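Local coordinates for glutathione S-transferase (Acinetobacter baumannii, PDB 4MP4), which probably catalyses the conjugation of glutathione to electrophilic substrates, as a dimeric member of the glutathione transferase family, at residues Ala106-Asp111 against Ala168-Met173; Val123-Pro128 against Gln202-Leu207. All coordinates share one frame; numbering follows the deposited sequence.

How the interactions relate
Both contacts lie in the all-helical C-terminal domain of this glutathione transferase, their centres about 17 Å apart. Interaction 1 is the deeper, its centre about 7 Å from that of the chain, and joins helix 95-110 to helix 165-178. The centre of interaction 2, which brings the end of helix 122-125 to helix 199-215, lies about 12 Å from that of the chain. Their segments alternate along the chain, and they touch directly where Leu172 O packs against Ile124 CD1 at 3.6 Å. Helix 165-178 thus packs against helix 95-110 through Glu169, Leu170 and Met173 and against helix 122-125 through Leu172. A sulfate, probably from the crystallisation liquor, sits about 4 Å from the side chain of Leu205.

Interaction 1. Residues Ala106-Asp111 against Ala168-Met173; sequences AWLRSD and AELALM
Leu108 and Leu170 mark the backbone register, their CA atoms 7.5 Å apart, where the two helical segments run in broadly the same direction at 35° to each other. The axes of these short segments come no closer than 10.6 Å, a separation bridged by side chains. Leu108 provides most of the bridge, its two methyl branches reaching different parts of the facing helix. CD1 meets the base of Glu169, 3.8 Å from CB, and also approaches the backbone N of Leu170. CD2 turns to Met173, lying 4.0 Å from CG, and to Leu170 CD1 at 4.3 Å. A branched aliphatic side chain suits this place because it can fill both directions at once without a polar group to satisfy.

The pairing belongs to the helical bundle that forms the C-terminal domain of glutathione transferases, with helix 95-110 against helix 165-178. Leu144 of helix 135-151 touches both Leu170 and Met173, continuing the apolar packing.

Met173 CG stands anti to the backbone N (chi1 -168°), and bends at chi2 and chi3 carry the unbranched chain past Leu108, the two side chains running in opposite directions. The methyl CE thereby arrives 3.4 Å from Leu108 O and 4.0 Å from Leu108 CD2, a van der Waals contact that a flexible thioether can shape itself to make. Of the Glu169 side chain, CB touches Leu108; the extended chain beyond carries the carboxylate to Gln105, whose NE2 hydrogen-bonds OE2. Aliphatic at its base and polar at its end, this side chain serves the edge of the buried patch, and the bond to Gln105, on the same helix as Leu108, adds a polar tie between the two helices beside the apolar one.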
ATOM      1  N   ALA A 106       5.725   0.867  -0.826  1.00 13.88           N
ATOM      2  CA  ALA A 106       4.595   0.988   0.075  1.00 13.72           C
ATOM      3  C   ALA A 106       4.649   2.345   0.763  1.00 14.27           C
ATOM      4  O   ALA A 106       3.637   3.044   0.929  1.00 20.81           O
ATOM      5  CB  ALA A 106       4.572  -0.149   1.079  1.00 14.23           C
ATOM      6  N   TRP A 107       5.866   2.728   1.105  1.00 20.49           N
ATOM      7  CA  TRP A 107       6.146   3.963   1.801  1.00 15.86           C
ATOM      8  C   TRP A 107       5.801   5.196   0.960  1.00 19.88           C
ATOM      9  O   TRP A 107       5.139   6.125   1.446  1.00 20.30           O
ATOM     10  CB  TRP A 107       7.613   3.952   2.218  1.00 16.02           C
ATOM     11  CG  TRP A 107       8.064   5.222   2.778  1.00 19.62           C
ATOM     12  CD1 TRP A 107       7.678   5.792   3.961  1.00 19.22           C
ATOM     13  CD2 TRP A 107       9.007   6.118   2.184  1.00 14.32           C
ATOM     14  NE1 TRP A 107       8.338   6.992   4.140  1.00 14.54           N
ATOM     15  CE2 TRP A 107       9.149   7.209   3.066  1.00 19.77           C
ATOM     16  CE3 TRP A 107       9.727   6.099   0.993  1.00 20.56           C
ATOM     17  CZ2 TRP A 107      10.002   8.268   2.781  1.00 14.57           C
ATOM     18  CZ3 TRP A 107      10.565   7.153   0.716  1.00 18.50           C
ATOM     19  CH2 TRP A 107      10.693   8.225   1.607  1.00 18.81           C
ATOM     20  N   LEU A 108       6.238   5.201  -0.301  1.00 13.11           N
ATOM     21  CA  LEU A 108       5.845   6.247  -1.251  1.00 14.20           C
ATOM     22  C   LEU A 108       4.333   6.354  -1.410  1.00 15.33           C
ATOM     23  O   LEU A 108       3.801   7.455  -1.544  1.00 25.46           O
ATOM     24  CB  LEU A 108       6.459   5.996  -2.640  1.00 15.02           C
ATOM     25  CG  LEU A 108       7.979   6.055  -2.750  1.00 13.67           C
ATOM     26  CD1 LEU A 108       8.444   5.541  -4.107  1.00 13.11           C
ATOM     27  CD2 LEU A 108       8.460   7.484  -2.473  1.00 13.02           C
ATOM     28  N   ARG A 109       3.640   5.217  -1.429  1.00 19.40           N
ATOM     29  CA  ARG A 109       2.180   5.205  -1.610  1.00 16.59           C
ATOM     30  C   ARG A 109       1.424   5.801  -0.427  1.00 21.71           C
ATOM     31  O   ARG A 109       0.464   6.538  -0.624  1.00 28.72           O
ATOM     32  CB  ARG A 109       1.665   3.785  -1.862  1.00 16.92           C
ATOM     33  CG  ARG A 109       0.134   3.642  -1.821  1.00 12.04           C
ATOM     34  CD  ARG A 109      -0.506   4.163  -3.088  1.00 19.11           C
ATOM     35  NE  ARG A 109      -1.967   4.264  -3.025  1.00 26.38           N
ATOM     36  CZ  ARG A 109      -2.636   5.345  -2.614  1.00 28.96           C
ATOM     37  NH1 ARG A 109      -1.992   6.430  -2.175  1.00 18.45           N
ATOM     38  NH2 ARG A 109      -3.962   5.337  -2.623  1.00 30.09           N
ATOM     39  N   SER A 110       1.873   5.500   0.790  1.00 12.42           N
ATOM     40  CA  SER A 110       1.096   5.774   1.994  1.00 16.77           C
ATOM     41  C   SER A 110       1.642   6.835   2.942  1.00 21.41           C
ATOM     42  O   SER A 110       0.872   7.471   3.663  1.00 22.62           O
ATOM     43  CB  SER A 110       0.897   4.486   2.786  1.00 24.22           C
ATOM     44  OG  SER A 110      -0.001   3.639   2.091  1.00 37.56           O
ATOM     45  N   ASP A 111       2.963   6.992   2.984  1.00 16.44           N
ATOM     46  CA  ASP A 111       3.556   8.060   3.777  1.00 16.76           C
ATOM     47  C   ASP A 111       3.705   9.308   2.901  1.00 25.93           C
ATOM     48  O   ASP A 111       3.184   9.351   1.778  1.00 29.64           O
ATOM     49  CB  ASP A 111       4.891   7.611   4.358  1.00 22.89           C
ATOM     50  CG  ASP A 111       5.454   8.594   5.370  1.00 47.90           C
ATOM     51  OD1 ASP A 111       4.692   9.464   5.855  1.00 58.28           O
ATOM     52  OD2 ASP A 111       6.664   8.502   5.674  1.00 58.94           O
ATOM     53  N   ALA A 168      11.041   4.528 -11.142  1.00 11.74           N
ATOM     54  CA  ALA A 168      10.067   5.394 -11.789  1.00 10.86           C
ATOM     55  C   ALA A 168       9.162   6.059 -10.735  1.00 14.68           C
ATOM     56  O   ALA A 168       8.758   7.222 -10.889  1.00 18.91           O
ATOM     57  CB  ALA A 168       9.253   4.619 -12.828  1.00  9.06           C
ATOM     58  N   GLU A 169       8.881   5.331  -9.657  1.00 11.77           N
ATOM     59  CA  GLU A 169       7.997   5.828  -8.603  1.00 10.98           C
ATOM     60  C   GLU A 169       8.692   6.907  -7.765  1.00 14.13           C
ATOM     61  O   GLU A 169       8.073   7.901  -7.383  1.00 14.66           O
ATOM     62  CB  GLU A 169       7.513   4.688  -7.698  1.00  7.95           C
ATOM     63  CG  GLU A 169       6.702   3.606  -8.399  1.00 29.26           C
ATOM     64  CD  GLU A 169       6.553   2.327  -7.550  1.00 28.22           C
ATOM     65  OE1 GLU A 169       7.278   2.194  -6.548  1.00 22.67           O
ATOM     66  OE2 GLU A 169       5.721   1.457  -7.879  1.00 20.47           O
ATOM     67  N   LEU A 170       9.979   6.700  -7.479  1.00 16.64           N
ATOM     68  CA  LEU A 170      10.753   7.646  -6.690  1.00 11.36           C
ATOM     69  C   LEU A 170      10.983   8.926  -7.482  1.00  9.53           C
ATOM     70  O   LEU A 170      10.805  10.024  -6.960  1.00 21.31           O
ATOM     71  CB  LEU A 170      12.099   7.039  -6.268  1.00 11.41           C
ATOM     72  CG  LEU A 170      13.029   7.938  -5.438  1.00 16.07           C
ATOM     73  CD1 LEU A 170      12.418   8.282  -4.073  1.00 12.97           C
ATOM     74  CD2 LEU A 170      14.380   7.279  -5.244  1.00 20.49           C
ATOM     75  N   ALA A 171      11.376   8.781  -8.743  1.00  9.77           N
ATOM     76  CA  ALA A 171      11.564   9.940  -9.611  1.00 14.28           C
ATOM     77  C   ALA A 171      10.316  10.815  -9.666  1.00 13.01           C
ATOM     78  O   ALA A 171      10.415  12.031  -9.559  1.00 16.49           O
ATOM     79  CB  ALA A 171      11.987   9.528 -11.016  1.00 10.36           C
ATOM     80  N   LEU A 172       9.146  10.201  -9.841  1.00 15.02           N
ATOM     81  CA  LEU A 172       7.918  10.987  -9.921  1.00 15.84           C
ATOM     82  C   LEU A 172       7.731  11.764  -8.619  1.00 13.82           C
ATOM     83  O   LEU A 172       7.388  12.944  -8.634  1.00 15.44           O
ATOM     84  CB  LEU A 172       6.692  10.127 -10.260  1.00  7.01           C
ATOM     85  CG  LEU A 172       5.386  10.933 -10.311  1.00 22.29           C
ATOM     86  CD1 LEU A 172       4.429  10.362 -11.366  1.00 12.06           C
ATOM     87  CD2 LEU A 172       4.687  11.069  -8.899  1.00  7.35           C
ATOM     88  N   MET A 173       7.974  11.094  -7.500  1.00 20.20           N
ATOM     89  CA  MET A 173       7.880  11.724  -6.184  1.00 15.50           C
ATOM     90  C   MET A 173       8.809  12.912  -6.098  1.00 18.81           C
ATOM     91  O   MET A 173       8.397  13.985  -5.659  1.00 19.85           O
ATOM     92  CB  MET A 173       8.207  10.727  -5.071  1.00 15.04           C
ATOM     93  CG  MET A 173       7.849  11.226  -3.689  1.00 16.55           C
ATOM     94  SD  MET A 173       6.087  11.610  -3.422  1.00 17.69           S
ATOM     95  CE  MET A 173       5.390  10.016  -3.026  1.00  8.59           C
TER

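Interaction 2. Residues Val123-Pro128 against Gln202-Leu207; sequences VIFIQP and QKWLAL
The Phe125 ring carries Ile124 CG2 over the centre of one face, 3.9 Å above the plane, while Leu205 CD2 meets its edge. The indole of Trp204 also presents an edge, with Phe125 CZ near the indole plane; seen from the phenyl ring, the approach of Trp204 NE1 is oblique. These residues join two parts of the helical C-terminal domain of the glutathione transferase fold: the end of helix 122-125 and the long helix 199-215.

The contact is small, burying 89 Å² in all, and the CA atoms of Phe125 and Leu205 remain 8.9 Å apart. A phenylalanine suits such a distance because its rigid ring reaches far from the backbone. With CG beside the backbone N and anti to the carbonyl carbon (chi1 -61°), Phe125 directs CE1 and CZ at two neighbouring residues of the opposing helix. Its side chain crosses each of theirs at about a right angle. The isobutyl group of Leu205 offers a compact methyl branch to the ring edge, whereas Trp204 turns its NE1 edge to Phe125 and has further rings around it. Phe22 meets that indole edge-to-face, and Phe16 and Phe25 pack on it at inclined angles, so the contact lies at the border of an aromatic cluster involving helix 19-30 of the thioredoxin-like N-terminal domain. Leu205 also touches Trp196 of helix 186-196.

Adjacent atoms of the phenyl ring divide the work: CE1 lies 3.7 Å from Leu205 CD2, and CZ is 4.2 Å from Trp204 NE1.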
ATOM      1  N   VAL A 123       1.514  19.931 -10.503  1.00 13.95           N
ATOM      2  CA  VAL A 123       2.736  20.738 -10.529  1.00 11.30           C
ATOM      3  C   VAL A 123       3.780  20.211 -11.523  1.00 17.11           C
ATOM      4  O   VAL A 123       4.543  20.998 -12.105  1.00 14.11           O
ATOM      5  CB  VAL A 123       3.344  20.949  -9.118  1.00 21.65           C
ATOM      6  CG1 VAL A 123       2.245  21.324  -8.134  1.00 11.59           C
ATOM      7  CG2 VAL A 123       4.099  19.721  -8.640  1.00 20.81           C
ATOM      8  N   ILE A 124       3.777  18.895 -11.754  1.00 12.73           N
ATOM      9  CA  ILE A 124       4.660  18.272 -12.744  1.00 13.95           C
ATOM     10  C   ILE A 124       4.162  18.498 -14.174  1.00 14.42           C
ATOM     11  O   ILE A 124       4.951  18.755 -15.080  1.00 19.98           O
ATOM     12  CB  ILE A 124       4.797  16.738 -12.508  1.00 16.66           C
ATOM     13  CG1 ILE A 124       5.382  16.449 -11.126  1.00 11.16           C
ATOM     14  CG2 ILE A 124       5.609  16.068 -13.622  1.00 11.19           C
ATOM     15  CD1 ILE A 124       5.279  14.994 -10.725  1.00 14.04           C
ATOM     16  N   PHE A 125       2.852  18.419 -14.371  1.00 13.99           N
ATOM     17  CA  PHE A 125       2.295  18.392 -15.727  1.00 15.21           C
ATOM     18  C   PHE A 125       1.622  19.684 -16.196  1.00 15.37           C
ATOM     19  O   PHE A 125       1.404  19.863 -17.387  1.00 18.00           O
ATOM     20  CB  PHE A 125       1.294  17.232 -15.875  1.00 13.66           C
ATOM     21  CG  PHE A 125       1.893  15.864 -15.640  1.00 15.98           C
ATOM     22  CD1 PHE A 125       2.874  15.365 -16.481  1.00 15.52           C
ATOM     23  CD2 PHE A 125       1.457  15.068 -14.588  1.00 18.68           C
ATOM     24  CE1 PHE A 125       3.422  14.094 -16.267  1.00 13.84           C
ATOM     25  CE2 PHE A 125       1.995  13.802 -14.373  1.00 13.34           C
ATOM     26  CZ  PHE A 125       2.967  13.312 -15.216  1.00 10.76           C
ATOM     27  N   ILE A 126       1.273  20.580 -15.277  1.00 14.12           N
ATOM     28  CA  ILE A 126       0.512  21.770 -15.668  1.00 11.18           C
ATOM     29  C   ILE A 126       1.193  23.101 -15.290  1.00 15.07           C
ATOM     30  O   ILE A 126       1.558  23.879 -16.150  1.00 22.61           O
ATOM     31  CB  ILE A 126      -0.930  21.679 -15.142  1.00 15.69           C
ATOM     32  CG1 ILE A 126      -1.524  20.329 -15.569  1.00 16.28           C
ATOM     33  CG2 ILE A 126      -1.753  22.796 -15.698  1.00 11.30           C
ATOM     34  CD1 ILE A 126      -2.900  20.032 -15.064  1.00 12.38           C
ATOM     35  N   GLN A 127       1.389  23.347 -14.007  1.00 13.83           N
ATOM     36  CA  GLN A 127       2.034  24.574 -13.558  1.00 19.70           C
ATOM     37  C   GLN A 127       2.358  24.450 -12.081  1.00 15.32           C
ATOM     38  O   GLN A 127       1.675  23.739 -11.354  1.00 17.29           O
ATOM     39  CB  GLN A 127       1.133  25.783 -13.786  1.00 27.30           C
ATOM     40  CG  GLN A 127      -0.274  25.574 -13.297  1.00 37.68           C
ATOM     41  CD  GLN A 127      -0.977  26.867 -12.983  1.00 43.27           C
ATOM     42  OE1 GLN A 127      -0.346  27.866 -12.655  1.00 46.10           O
ATOM     43  NE2 GLN A 127      -2.293  26.854 -13.072  1.00 44.21           N
ATOM     44  N   PRO A 128       3.411  25.136 -11.631  1.00 16.44           N
ATOM     45  CA  PRO A 128       3.806  25.049 -10.222  1.00 14.86           C
ATOM     46  C   PRO A 128       2.769  25.662  -9.278  1.00 18.93           C
ATOM     47  O   PRO A 128       1.880  26.393  -9.722  1.00 23.08           O
ATOM     48  CB  PRO A 128       5.102  25.857 -10.169  1.00 16.66           C
ATOM     49  CG  PRO A 128       5.589  25.897 -11.563  1.00 20.38           C
ATOM     50  CD  PRO A 128       4.360  25.934 -12.419  1.00 17.57           C
ATOM     51  N   GLN A 202       9.067   8.324 -21.039  1.00 17.99           N
ATOM     52  CA  GLN A 202       8.953   9.222 -22.174  1.00 20.40           C
ATOM     53  C   GLN A 202       7.678   8.899 -22.968  1.00 14.83           C
ATOM     54  O   GLN A 202       6.995   9.797 -23.447  1.00 21.97           O
ATOM     55  CB  GLN A 202      10.222   9.079 -23.014  1.00 18.92           C
ATOM     56  CG  GLN A 202      10.803  10.350 -23.627  1.00 33.77           C
ATOM     57  CD  GLN A 202      10.958  11.520 -22.672  1.00 28.34           C
ATOM     58  OE1 GLN A 202      10.628  12.644 -23.034  1.00 37.16           O
ATOM     59  NE2 GLN A 202      11.467  11.275 -21.466  1.00 20.79           N
ATOM     60  N   LYS A 203       7.324   7.619 -23.062  1.00 18.96           N
ATOM     61  CA  LYS A 203       6.115   7.219 -23.807  1.00 18.38           C
ATOM     62  C   LYS A 203       4.820   7.667 -23.114  1.00 17.92           C
ATOM     63  O   LYS A 203       3.859   8.036 -23.786  1.00 16.23           O
ATOM     64  CB  LYS A 203       6.101   5.710 -24.112  1.00 20.66           C
ATOM     65  CG  LYS A 203       6.910   5.339 -25.358  1.00 37.22           C
ATOM     66  CD  LYS A 203       7.248   3.841 -25.467  1.00 46.64           C
ATOM     67  CE  LYS A 203       6.104   3.010 -26.044  1.00 58.45           C
ATOM     68  NZ  LYS A 203       5.666   3.419 -27.426  1.00 62.22           N
ATOM     69  N   TRP A 204       4.813   7.626 -21.780  1.00 14.84           N
ATOM     70  CA  TRP A 204       3.741   8.230 -20.986  1.00 20.30           C
ATOM     71  C   TRP A 204       3.582   9.726 -21.294  1.00 18.47           C
ATOM     72  O   TRP A 204       2.477  10.187 -21.602  1.00 19.30           O
ATOM     73  CB  TRP A 204       3.997   8.037 -19.477  1.00 13.95           C
ATOM     74  CG  TRP A 204       2.888   8.551 -18.563  1.00 20.30           C
ATOM     75  CD1 TRP A 204       2.942   9.639 -17.736  1.00 13.74           C
ATOM     76  CD2 TRP A 204       1.580   7.985 -18.382  1.00 15.50           C
ATOM     77  NE1 TRP A 204       1.761   9.778 -17.045  1.00 14.19           N
ATOM     78  CE2 TRP A 204       0.902   8.779 -17.424  1.00 14.77           C
ATOM     79  CE3 TRP A 204       0.914   6.881 -18.935  1.00 15.40           C
ATOM     80  CZ2 TRP A 204      -0.405   8.514 -17.006  1.00 15.53           C
ATOM     81  CZ3 TRP A 204      -0.392   6.616 -18.526  1.00 16.14           C
ATOM     82  CH2 TRP A 204      -1.038   7.431 -17.565  1.00 16.19           C
ATOM     83  N   LEU A 205       4.686  10.469 -21.212  1.00 14.30           N
ATOM     84  CA  LEU A 205       4.659  11.923 -21.378  1.00 25.50           C
ATOM     85  C   LEU A 205       4.133  12.357 -22.741  1.00 22.87           C
ATOM     86  O   LEU A 205       3.444  13.368 -22.856  1.00 15.88           O
ATOM     87  CB  LEU A 205       6.042  12.524 -21.121  1.00 24.80           C
ATOM     88  CG  LEU A 205       6.660  12.085 -19.788  1.00 21.25           C
ATOM     89  CD1 LEU A 205       7.986  12.781 -19.561  1.00 16.59           C
ATOM     90  CD2 LEU A 205       5.709  12.352 -18.630  1.00 17.49           C
ATOM     91  N   ALA A 206       4.442  11.583 -23.770  1.00 15.72           N
ATOM     92  CA  ALA A 206       3.954  11.894 -25.114  1.00 17.36           C
ATOM     93  C   ALA A 206       2.471  11.541 -25.214  1.00 18.75           C
ATOM     94  O   ALA A 206       1.683  12.278 -25.825  1.00 22.32           O
ATOM     95  CB  ALA A 206       4.756  11.132 -26.159  1.00 17.29           C
ATOM     96  N   LEU A 207       2.105  10.413 -24.598  1.00 17.78           N
ATOM     97  CA  LEU A 207       0.743   9.887 -24.671  1.00 18.18           C
ATOM     98  C   LEU A 207      -0.216  10.885 -24.066  1.00 17.46           C
ATOM     99  O   LEU A 207      -1.286  11.114 -24.600  1.00 26.77           O
ATOM    100  CB  LEU A 207       0.620   8.524 -23.969  1.00 17.40           C
ATOM    101  CG  LEU A 207      -0.796   7.949 -23.812  1.00 22.08           C
ATOM    102  CD1 LEU A 207      -1.413   7.624 -25.139  1.00 21.83           C
ATOM    103  CD2 LEU A 207      -0.812   6.707 -22.923  1.00 22.84           C
TER